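Side-chain contacts in dihydropteroate synthase (Mycobacterium smegmatis, PDB 6OMZ), which probably catalyses the condensation of para-aminobenzoate with 6-hydroxymethyl-7,8-dihydropterin diphosphate to 7,8-dihydropteroate, a step of folate biosynthesis: residues M146-V151 and H155-P160; G79-R84 and A106-A111; T234-A237 and P243-P246; I256-A261 and K281-W286. The protein carries 1 engineered substitution. All coordinates share one frame; numbering follows the deposited sequence.

Contact 1 (M146-V151 and H155-P160); sequences MHWRSV and HPHRVP. With PMM (pterin-6-yl-methyl-monophosphate), chain D; EDO (1,2-ethanediol), chain K; DMS (dimethyl sulfoxide), chain C.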
# COMPACT_ATOMS: atom_id res chain seq x y z
N MET A 146 -3.45 -2.40 -7.12
CA MET A 146 -3.02 -3.56 -6.36
C MET A 146 -3.71 -4.82 -6.86
O MET A 146 -4.87 -4.79 -7.27
CB MET A 146 -3.32 -3.39 -4.87
CG MET A 146 -2.43 -4.26 -3.98
SD MET A 146 -3.08 -4.45 -2.30
CE MET A 146 -4.41 -5.62 -2.61
N HIS A 147 -2.99 -5.94 -6.81
CA HIS A 147 -3.54 -7.22 -7.26
C HIS A 147 -4.32 -7.89 -6.14
O HIS A 147 -3.76 -8.21 -5.08
CB HIS A 147 -2.46 -8.18 -7.74
CG HIS A 147 -3.02 -9.46 -8.25
ND1 HIS A 147 -3.36 -10.51 -7.42
CD2 HIS A 147 -3.37 -9.84 -9.51
CE1 HIS A 147 -3.87 -11.49 -8.15
NE2 HIS A 147 -3.88 -11.11 -9.42
N TRP A 148 -5.59 -8.18 -6.39
CA TRP A 148 -6.38 -8.93 -5.42
C TRP A 148 -7.46 -9.66 -6.21
O TRP A 148 -8.41 -9.02 -6.67
CB TRP A 148 -6.99 -8.00 -4.37
CG TRP A 148 -7.81 -8.67 -3.32
CD1 TRP A 148 -8.02 -10.02 -3.15
CD2 TRP A 148 -8.53 -8.03 -2.27
NE1 TRP A 148 -8.82 -10.24 -2.06
CE2 TRP A 148 -9.16 -9.04 -1.50
CE3 TRP A 148 -8.71 -6.69 -1.89
CZ2 TRP A 148 -9.95 -8.75 -0.38
CZ3 TRP A 148 -9.51 -6.40 -0.78
CH2 TRP A 148 -10.11 -7.43 -0.04
N ARG A 149 -7.32 -10.97 -6.38
CA ARG A 149 -8.30 -11.73 -7.15
C ARG A 149 -9.41 -12.13 -6.19
O ARG A 149 -9.18 -12.92 -5.27
CB ARG A 149 -7.68 -12.94 -7.83
CG ARG A 149 -8.67 -13.59 -8.82
CD ARG A 149 -8.18 -14.94 -9.34
NE ARG A 149 -6.98 -14.83 -10.15
CZ ARG A 149 -6.25 -15.88 -10.53
NH1 ARG A 149 -6.61 -17.10 -10.16
NH2 ARG A 149 -5.16 -15.71 -11.27
N SER A 150 -10.60 -11.58 -6.40
CA SER A 150 -11.68 -11.65 -5.45
C SER A 150 -12.99 -11.83 -6.22
O SER A 150 -13.81 -10.92 -6.32
CB SER A 150 -11.70 -10.39 -4.57
OG SER A 150 -12.57 -10.56 -3.46
N VAL A 151 -13.19 -13.03 -6.77
CA VAL A 151 -14.37 -13.27 -7.60
C VAL A 151 -15.63 -13.43 -6.75
O VAL A 151 -16.73 -13.07 -7.20
CB VAL A 151 -14.14 -14.50 -8.49
N HIS A 155 -16.79 -14.55 -0.18
CA HIS A 155 -15.50 -15.07 0.31
C HIS A 155 -14.35 -14.29 -0.30
O HIS A 155 -13.49 -14.85 -0.99
CB HIS A 155 -15.33 -16.55 -0.01
CG HIS A 155 -16.45 -17.43 0.44
ND1 HIS A 155 -17.60 -17.61 -0.31
CD2 HIS A 155 -16.58 -18.22 1.53
CE1 HIS A 155 -18.40 -18.45 0.32
NE2 HIS A 155 -17.80 -18.84 1.44
N PRO A 156 -14.27 -12.98 -0.05
CA PRO A 156 -13.32 -12.15 -0.81
C PRO A 156 -11.86 -12.43 -0.49
O PRO A 156 -10.99 -12.00 -1.26
CB PRO A 156 -13.72 -10.71 -0.44
CG PRO A 156 -14.43 -10.82 0.85
CD PRO A 156 -15.05 -12.19 0.93
N HIS A 157 -11.56 -13.17 0.59
CA HIS A 157 -10.18 -13.49 0.93
C HIS A 157 -9.81 -14.94 0.63
O HIS A 157 -8.67 -15.34 0.90
CB HIS A 157 -9.92 -13.21 2.42
CG HIS A 157 -9.81 -11.75 2.74
ND1 HIS A 157 -10.90 -10.99 3.10
CD2 HIS A 157 -8.75 -10.91 2.75
CE1 HIS A 157 -10.52 -9.75 3.31
NE2 HIS A 157 -9.21 -9.67 3.11
N ARG A 158 -10.73 -15.73 0.10
CA ARG A 158 -10.43 -17.13 -0.18
C ARG A 158 -9.33 -17.24 -1.24
O ARG A 158 -9.39 -16.62 -2.30
CB ARG A 158 -11.69 -17.85 -0.65
CG ARG A 158 -11.50 -19.34 -0.92
CD ARG A 158 -12.85 -20.01 -1.11
NE ARG A 158 -13.52 -20.31 0.16
CZ ARG A 158 -14.75 -20.79 0.25
NH1 ARG A 158 -15.46 -21.02 -0.85
NH2 ARG A 158 -15.28 -21.05 1.44
N VAL A 159 -8.33 -18.06 -0.95
CA VAL A 159 -7.20 -18.24 -1.87
C VAL A 159 -7.64 -19.04 -3.09
O VAL A 159 -8.08 -20.19 -2.94
CB VAL A 159 -6.01 -18.90 -1.15
CG1 VAL A 159 -4.90 -19.21 -2.15
CG2 VAL A 159 -5.52 -18.01 -0.02
N PRO A 160 -7.54 -18.50 -4.29
CA PRO A 160 -7.92 -19.25 -5.49
C PRO A 160 -6.83 -20.24 -5.88
O PRO A 160 -5.75 -20.30 -5.29
CB PRO A 160 -8.08 -18.15 -6.55
CG PRO A 160 -7.15 -17.07 -6.11
CD PRO A 160 -7.06 -17.14 -4.61
N5 PMM D . -2.22 -3.42 2.29
C6 PMM D . -3.25 -2.92 3.00
C7 PMM D . -3.88 -1.75 2.60
N8 PMM D . -3.56 -1.06 1.50
N1 PMM D . -2.28 -0.89 -0.37
C2 PMM D . -1.32 -1.37 -1.16
N2 PMM D . -1.06 -0.75 -2.32
N3 PMM D . -0.60 -2.48 -0.87
C4 PMM D . -0.77 -3.26 0.26
O4 PMM D . -0.05 -4.24 0.46
C4A PMM D . -1.84 -2.79 1.16
C8A PMM D . -2.56 -1.59 0.79
C9 PMM D . -3.73 -3.74 4.16
O10 PMM D . -2.74 -3.72 5.22
PA PMM D . -2.67 -2.70 6.49
O1P PMM D . -1.44 -3.08 7.22
O2P PMM D . -2.59 -1.26 5.97
O3P PMM D . -3.94 -2.87 7.32
C1 EDO K . -6.56 -6.04 -9.83
O1 EDO K . -6.78 -6.36 -8.45
C2 EDO K . -6.08 -7.29 -10.56
O2 EDO K . -7.01 -8.36 -10.34
S DMS C . -12.17 -6.40 -3.99
O DMS C . -12.20 -7.57 -3.06
C1 DMS C . -12.67 -6.95 -5.65
C2 DMS C . -13.60 -5.35 -3.61
O HOH W 1 -10.52 -14.68 -3.96
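Trp148, Arg149 and Ser150 carry this meeting of two parts of one loop, which leaves the end of strand 143-146 in the TIM barrel and folds back through a type I beta turn, His155 to Arg158. At the strand's end Met146 faces the ligand, its SD 3.5 Å from N3 of the pterin. Trp148 then extends with CG anti to its backbone N (chi1 -179°), which carries the indole to the turn. Its NE1 donates to Pro156 O at 2.9 Å, a bent bond with an N-H...O angle of 134°, the acceptor standing off the indole plane. The six-membered ring lies obliquely to the His157 imidazole, planes at 45°, while a dimethyl sulfoxide oxygen sits over one indole face. Arg149 lays CD against Pro160 CG at 4.0 Å, and its guanidinium is held by salt bridges to Glu168 and Glu172 of helix 165-182. Its backbone O is linked to Arg158 O through a water in contact with both. Last comes Ser150, whose OG has one proton for two acceptors, Pro156 O at 3.1 Å and the dimethyl sulfoxide O at 3.0 Å, with Pro156 CB pressed close to that same OG at 3.2 Å.

Contact 2 (G79-R84 and A106-A111); sequences GVEAAR and ADVARA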
# COMPACT_ATOMS: atom_id res chain seq x y z
N GLY A 79 -19.78 7.47 2.51
CA GLY A 79 -19.87 8.82 3.03
C GLY A 79 -19.10 8.99 4.33
O GLY A 79 -18.44 10.01 4.55
N VAL A 80 -19.15 7.98 5.19
CA VAL A 80 -18.41 8.02 6.45
C VAL A 80 -16.92 7.86 6.20
O VAL A 80 -16.10 8.51 6.85
CB VAL A 80 -18.96 6.94 7.41
CG1 VAL A 80 -18.07 6.81 8.65
CG2 VAL A 80 -20.39 7.28 7.81
N GLU A 81 -16.55 7.00 5.25
CA GLU A 81 -15.13 6.86 4.88
C GLU A 81 -14.54 8.20 4.47
O GLU A 81 -13.47 8.61 4.95
CB GLU A 81 -14.99 5.82 3.77
CG GLU A 81 -13.53 5.49 3.37
CD GLU A 81 -13.47 4.57 2.14
OE1 GLU A 81 -14.54 4.20 1.62
OE2 GLU A 81 -12.35 4.22 1.69
N ALA A 82 -15.24 8.93 3.59
CA ALA A 82 -14.74 10.21 3.10
C ALA A 82 -14.68 11.24 4.23
O ALA A 82 -13.71 12.01 4.32
CB ALA A 82 -15.62 10.72 1.96
N ALA A 83 -15.70 11.27 5.08
CA ALA A 83 -15.74 12.24 6.17
C ALA A 83 -14.59 12.02 7.15
O ALA A 83 -14.17 12.96 7.82
CB ALA A 83 -17.08 12.15 6.90
N ARG A 84 -14.09 10.78 7.24
CA ARG A 84 -12.98 10.51 8.15
C ARG A 84 -11.63 10.91 7.55
O ARG A 84 -10.76 11.42 8.26
CB ARG A 84 -12.97 9.02 8.53
CG ARG A 84 -14.11 8.63 9.46
CD ARG A 84 -14.13 7.14 9.76
NE ARG A 84 -15.27 6.81 10.61
CZ ARG A 84 -15.51 5.61 11.14
NH1 ARG A 84 -14.65 4.61 10.95
NH2 ARG A 84 -16.60 5.43 11.88
N ALA A 106 -14.84 5.19 -5.77
CA ALA A 106 -14.53 6.31 -6.65
C ALA A 106 -14.95 7.64 -6.03
O ALA A 106 -14.24 8.65 -6.15
CB ALA A 106 -15.20 6.11 -8.01
N ASP A 107 -16.11 7.68 -5.37
CA ASP A 107 -16.58 8.93 -4.79
C ASP A 107 -15.67 9.36 -3.65
O ASP A 107 -15.41 10.56 -3.46
CB ASP A 107 -18.03 8.79 -4.31
CG ASP A 107 -19.04 8.71 -5.45
OD1 ASP A 107 -18.66 8.88 -6.63
OD2 ASP A 107 -20.23 8.48 -5.14
N VAL A 108 -15.14 8.39 -2.89
CA VAL A 108 -14.20 8.70 -1.82
C VAL A 108 -12.88 9.22 -2.40
O VAL A 108 -12.33 10.22 -1.91
CB VAL A 108 -13.98 7.46 -0.93
CG1 VAL A 108 -12.90 7.74 0.10
CG2 VAL A 108 -15.27 7.07 -0.24
N ALA A 109 -12.36 8.57 -3.45
CA ALA A 109 -11.16 9.05 -4.12
C ALA A 109 -11.34 10.49 -4.58
O ALA A 109 -10.46 11.34 -4.39
CB ALA A 109 -10.82 8.15 -5.31
N ARG A 110 -12.48 10.78 -5.21
CA ARG A 110 -12.72 12.13 -5.70
C ARG A 110 -12.70 13.15 -4.56
O ARG A 110 -12.07 14.20 -4.68
CB ARG A 110 -14.05 12.19 -6.47
CG ARG A 110 -14.22 13.45 -7.27
CD ARG A 110 -15.33 13.32 -8.30
NE ARG A 110 -16.61 12.99 -7.69
CZ ARG A 110 -17.36 11.95 -8.04
NH1 ARG A 110 -16.97 11.14 -9.02
NH2 ARG A 110 -18.52 11.73 -7.42
N ALA A 111 -13.36 12.84 -3.45
CA ALA A 111 -13.37 13.75 -2.31
C ALA A 111 -11.97 13.92 -1.72
O ALA A 111 -11.58 15.03 -1.31
CB ALA A 111 -14.34 13.26 -1.23
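Glu81 and Val108 meet at about a right angle, the extended acid of one helix passing across the forked end of the other residue. Both methyls of the valine take part. CG2 comes to 3.5 Å from Glu81 OE1, and CG1 lies 3.8 Å from Glu81 CD, so the fork straddles the carboxylate carbon. Glu81 extends straight from its helix, chi1 at -175°, and carries its carboxylate past the valine to the residues just before helix 106-114, where OE2 is hydrogen-bonded to Thr103 and OE1 to His105. Two polar partners thus fix the group whose flank the valine packs against. The segments belong to helices 78-93 and 106-114, two consecutive outer helices of the TIM barrel, linked through strand 98-102; helix 78-93 is itself the crossover between the parallel strands 61-65 and 98-102. The segment axes run nearly parallel, crossing at -20° with a closest approach of 9.2 Å. Where the backbones draw nearest, the small Ala82 faces Val108, their CA atoms 5.2 Å apart. The Ala82 methyl, CB, points into the interface between two neighbours almost one helical turn apart, touching Val108 CG2 at 4.3 Å and Ala111 CB at the same distance.

Contact 3 (T234-A237 and P243-P246); sequences TLLA and PRPP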
# COMPACT_ATOMS: atom_id res chain seq x y z
N THR A 234 3.78 -15.97 10.19
CA THR A 234 4.04 -17.38 9.91
C THR A 234 5.53 -17.66 9.84
O THR A 234 6.03 -18.62 10.44
CB THR A 234 3.37 -17.76 8.58
OG1 THR A 234 1.96 -17.55 8.69
CG2 THR A 234 3.66 -19.21 8.22
N LEU A 235 6.27 -16.83 9.09
CA LEU A 235 7.72 -17.00 8.97
C LEU A 235 8.39 -17.05 10.34
O LEU A 235 9.31 -17.86 10.56
CB LEU A 235 8.30 -15.84 8.17
CG LEU A 235 9.80 -15.92 7.89
CD1 LEU A 235 10.09 -16.98 6.84
CD2 LEU A 235 10.36 -14.55 7.47
N LEU A 236 7.95 -16.20 11.26
CA LEU A 236 8.62 -16.01 12.54
C LEU A 236 7.90 -16.74 13.67
O LEU A 236 8.08 -16.40 14.84
CB LEU A 236 8.74 -14.51 12.85
CG LEU A 236 9.41 -13.71 11.72
CD1 LEU A 236 9.38 -12.22 12.05
CD2 LEU A 236 10.85 -14.18 11.49
N ALA A 237 7.12 -17.77 13.33
CA ALA A 237 6.36 -18.51 14.33
C ALA A 237 7.28 -19.17 15.35
O ALA A 237 8.40 -19.59 15.05
CB ALA A 237 5.48 -19.57 13.66
N PRO A 243 2.20 -18.00 15.81
CA PRO A 243 2.79 -16.96 14.95
C PRO A 243 3.31 -15.79 15.78
O PRO A 243 2.81 -15.49 16.87
CB PRO A 243 1.63 -16.54 14.04
CG PRO A 243 0.38 -17.02 14.74
CD PRO A 243 0.78 -18.24 15.52
N ARG A 244 4.33 -15.13 15.25
CA ARG A 244 4.86 -13.92 15.88
C ARG A 244 3.81 -12.81 15.83
O ARG A 244 3.23 -12.57 14.77
CB ARG A 244 6.13 -13.48 15.16
CG ARG A 244 6.78 -12.20 15.73
CD ARG A 244 7.60 -12.48 17.01
NE ARG A 244 8.70 -13.42 16.78
CZ ARG A 244 9.88 -13.08 16.23
NH1 ARG A 244 10.11 -11.83 15.85
NH2 ARG A 244 10.82 -14.00 16.06
N PRO A 245 3.55 -12.12 16.94
CA PRO A 245 2.56 -11.02 16.94
C PRO A 245 2.97 -9.91 16.00
O PRO A 245 4.16 -9.77 15.68
CB PRO A 245 2.57 -10.55 18.40
CG PRO A 245 2.98 -11.78 19.18
CD PRO A 245 4.00 -12.47 18.30
N PRO A 246 2.02 -9.08 15.53
CA PRO A 246 2.35 -8.06 14.52
C PRO A 246 3.49 -7.12 14.93
O PRO A 246 4.31 -6.75 14.08
CB PRO A 246 1.03 -7.30 14.35
CG PRO A 246 -0.02 -8.31 14.66
CD PRO A 246 0.56 -9.21 15.73
O HOH W 2 7.85 -16.00 17.58
O HOH W 3 10.43 -16.84 16.41
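Leu236 O is gripped by two waters, each of which donates to it and in turn accepts from the guanidinium of Arg244. One water lies 2.8 Å from Leu236 O and joins it to Arg244 NE; the other, 2.9 Å from the same oxygen, leads to Arg244 NH2. Both waters lie at the edge of the guanidinium, in its plane, so the carbonyl and the cation are coupled by a paired bridge rather than by direct bonding. One face of the same group is occupied by carbon: Leu236 CB stands 3.8 Å above its plane, over the centre. A second apolar touch lies nearer the backbone, where Leu236 CB meets Arg244 CB at 3.6 Å. This double use of the guanidinium follows from a chain folded back at chi2 (79°) and chi3 (61°), which brings the charged end over the leucine. The third nitrogen, NH1, has its own partner in the carbonyl of Gly248. Alongside, Ala237 and Pro243 bring their CA atoms to 3.9 Å, closing the base of the surface loop that links helix 230-235 to helix 250-262 in the TIM barrel. Leu236 is the first residue to leave helical geometry, and its carbonyl oxygen accepts from the two waters. With the edge and one face of the guanidinium engaged, the arginine is probably restrained in rotation, its N-H groups answered by two waters and the Gly248 carbonyl.

Contact 4 (I256-A261 and K281-W286); sequences ISVLAA and KVLGAW. With EDO (1,2-ethanediol), chain F.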
# COMPACT_ATOMS: atom_id res chain seq x y z
N ILE A 256 12.60 -6.60 4.25
CA ILE A 256 11.92 -6.64 2.97
C ILE A 256 12.05 -5.30 2.24
O ILE A 256 12.25 -5.26 1.02
CB ILE A 256 10.45 -7.06 3.16
CG1 ILE A 256 10.41 -8.57 3.43
CG2 ILE A 256 9.59 -6.67 1.94
CD1 ILE A 256 9.03 -9.12 3.73
N SER A 257 11.96 -4.18 2.97
CA SER A 257 12.17 -2.88 2.31
C SER A 257 13.53 -2.83 1.63
O SER A 257 13.64 -2.36 0.49
CB SER A 257 12.04 -1.74 3.31
OG SER A 257 10.70 -1.58 3.75
N VAL A 258 14.57 -3.33 2.29
CA VAL A 258 15.92 -3.31 1.72
C VAL A 258 16.00 -4.22 0.50
O VAL A 258 16.57 -3.84 -0.54
CB VAL A 258 16.95 -3.70 2.80
CG1 VAL A 258 18.29 -4.09 2.15
CG2 VAL A 258 17.15 -2.54 3.73
N LEU A 259 15.47 -5.44 0.59
CA LEU A 259 15.56 -6.36 -0.54
C LEU A 259 14.70 -5.86 -1.70
O LEU A 259 15.08 -5.97 -2.87
CB LEU A 259 15.16 -7.77 -0.12
CG LEU A 259 16.12 -8.47 0.86
CD1 LEU A 259 15.58 -9.82 1.31
CD2 LEU A 259 17.50 -8.65 0.23
N ALA A 260 13.53 -5.29 -1.38
CA ALA A 260 12.72 -4.68 -2.42
C ALA A 260 13.47 -3.53 -3.10
O ALA A 260 13.45 -3.42 -4.33
CB ALA A 260 11.40 -4.18 -1.84
N ALA A 261 14.12 -2.67 -2.31
CA ALA A 261 14.89 -1.58 -2.91
C ALA A 261 15.99 -2.12 -3.81
O ALA A 261 16.21 -1.60 -4.92
CB ALA A 261 15.47 -0.67 -1.83
N LYS A 281 18.96 3.42 5.08
CA LYS A 281 20.20 4.15 5.33
C LYS A 281 21.39 3.19 5.41
O LYS A 281 22.50 3.54 4.96
CB LYS A 281 20.09 4.99 6.60
CG LYS A 281 19.19 6.23 6.46
CD LYS A 281 19.02 7.00 7.78
CE LYS A 281 18.17 8.27 7.58
NZ LYS A 281 17.78 8.87 8.88
N VAL A 282 21.20 2.01 5.99
CA VAL A 282 22.26 1.01 6.01
C VAL A 282 22.60 0.57 4.59
O VAL A 282 23.77 0.52 4.19
CB VAL A 282 21.88 -0.18 6.91
CG1 VAL A 282 22.84 -1.34 6.70
CG2 VAL A 282 21.83 0.23 8.38
N LEU A 283 21.57 0.27 3.79
CA LEU A 283 21.81 -0.13 2.40
C LEU A 283 22.59 0.95 1.65
O LEU A 283 23.53 0.64 0.92
CB LEU A 283 20.48 -0.41 1.70
CG LEU A 283 20.55 -0.76 0.22
CD1 LEU A 283 21.34 -2.05 0.03
CD2 LEU A 283 19.14 -0.90 -0.36
N GLY A 284 22.19 2.21 1.81
CA GLY A 284 22.88 3.29 1.13
C GLY A 284 24.31 3.46 1.59
O GLY A 284 25.22 3.67 0.78
N ALA A 285 24.55 3.37 2.91
CA ALA A 285 25.90 3.54 3.42
C ALA A 285 26.81 2.40 3.00
O ALA A 285 27.99 2.61 2.68
CB ALA A 285 25.87 3.66 4.95
N TRP A 286 26.28 1.17 2.99
CA TRP A 286 27.04 0.02 2.51
C TRP A 286 27.41 0.18 1.04
O TRP A 286 28.58 0.06 0.66
CB TRP A 286 26.21 -1.26 2.72
CG TRP A 286 26.96 -2.56 2.50
CD1 TRP A 286 27.52 -3.02 1.32
CD2 TRP A 286 27.18 -3.59 3.47
NE1 TRP A 286 28.09 -4.26 1.52
CE2 TRP A 286 27.90 -4.62 2.83
CE3 TRP A 286 26.85 -3.73 4.82
CZ2 TRP A 286 28.28 -5.78 3.50
CZ3 TRP A 286 27.23 -4.87 5.48
CH2 TRP A 286 27.94 -5.89 4.83
C1 EDO F . 14.85 10.85 10.00
O1 EDO F . 16.07 10.96 10.73
C2 EDO F . 15.02 11.41 8.60
O2 EDO F . 15.84 10.54 7.81
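Apolar packing joins Leu283 to Val258 and Ala261, and one methyl of the leucine does nearly all the work. Leu283 CD2 lies 4.0 Å from Ala261 CB and 4.1 Å from Val258 CG1, so it rests between two residues placed almost one turn apart on the facing helix. The same methyl also approaches the backbone, standing 3.9 Å from Val258 O. A trans first torsion (chi1 177°) points the branched end of Leu283 toward the facing helix, where it and the Val258 side chain run antiparallel alongside one another. The nearest CA atoms, those of Val258 and Leu283, are 6.7 Å apart, and the contact is small, 124 Å² in all. The polar bonds do not join the two segments: Lys281 NZ donates to an ethanediol oxygen, O2, at 2.8 Å, the molecule probably coming from the crystallisation liquor. Ser257, on the inner side of its helix, hydrogen-bonds through OG to Ser276. The two segments lie on helix 250-262 and helix 273-287, consecutive in the TIM barrel and connected through strand 267-270; Ser257 and Ala260 pack on that strand, while Val258 touches Ala279 and Ala261 touches Leu280 of helix 273-287.

The four contacts illustrate how a TIM barrel spreads different kinds of joint around one central site. Contact 1 alone includes a residue of the pterin pocket, Met146; contact 2 stands farther back, the Glu81 side chain about 10 Å from the ligand. Contacts 2 and 4 both pair consecutive outer helices, yet they lie on opposite sides of the chain's centre, with centres about 35 Å apart. Contacts 1 and 3, by contrast, close loops, and their centres are about 23 Å apart. Contacts 3 and 4 come nearest to each other, about 7 Å between closest atoms, and helices 230-235 and 250-262 follow one another in the chain.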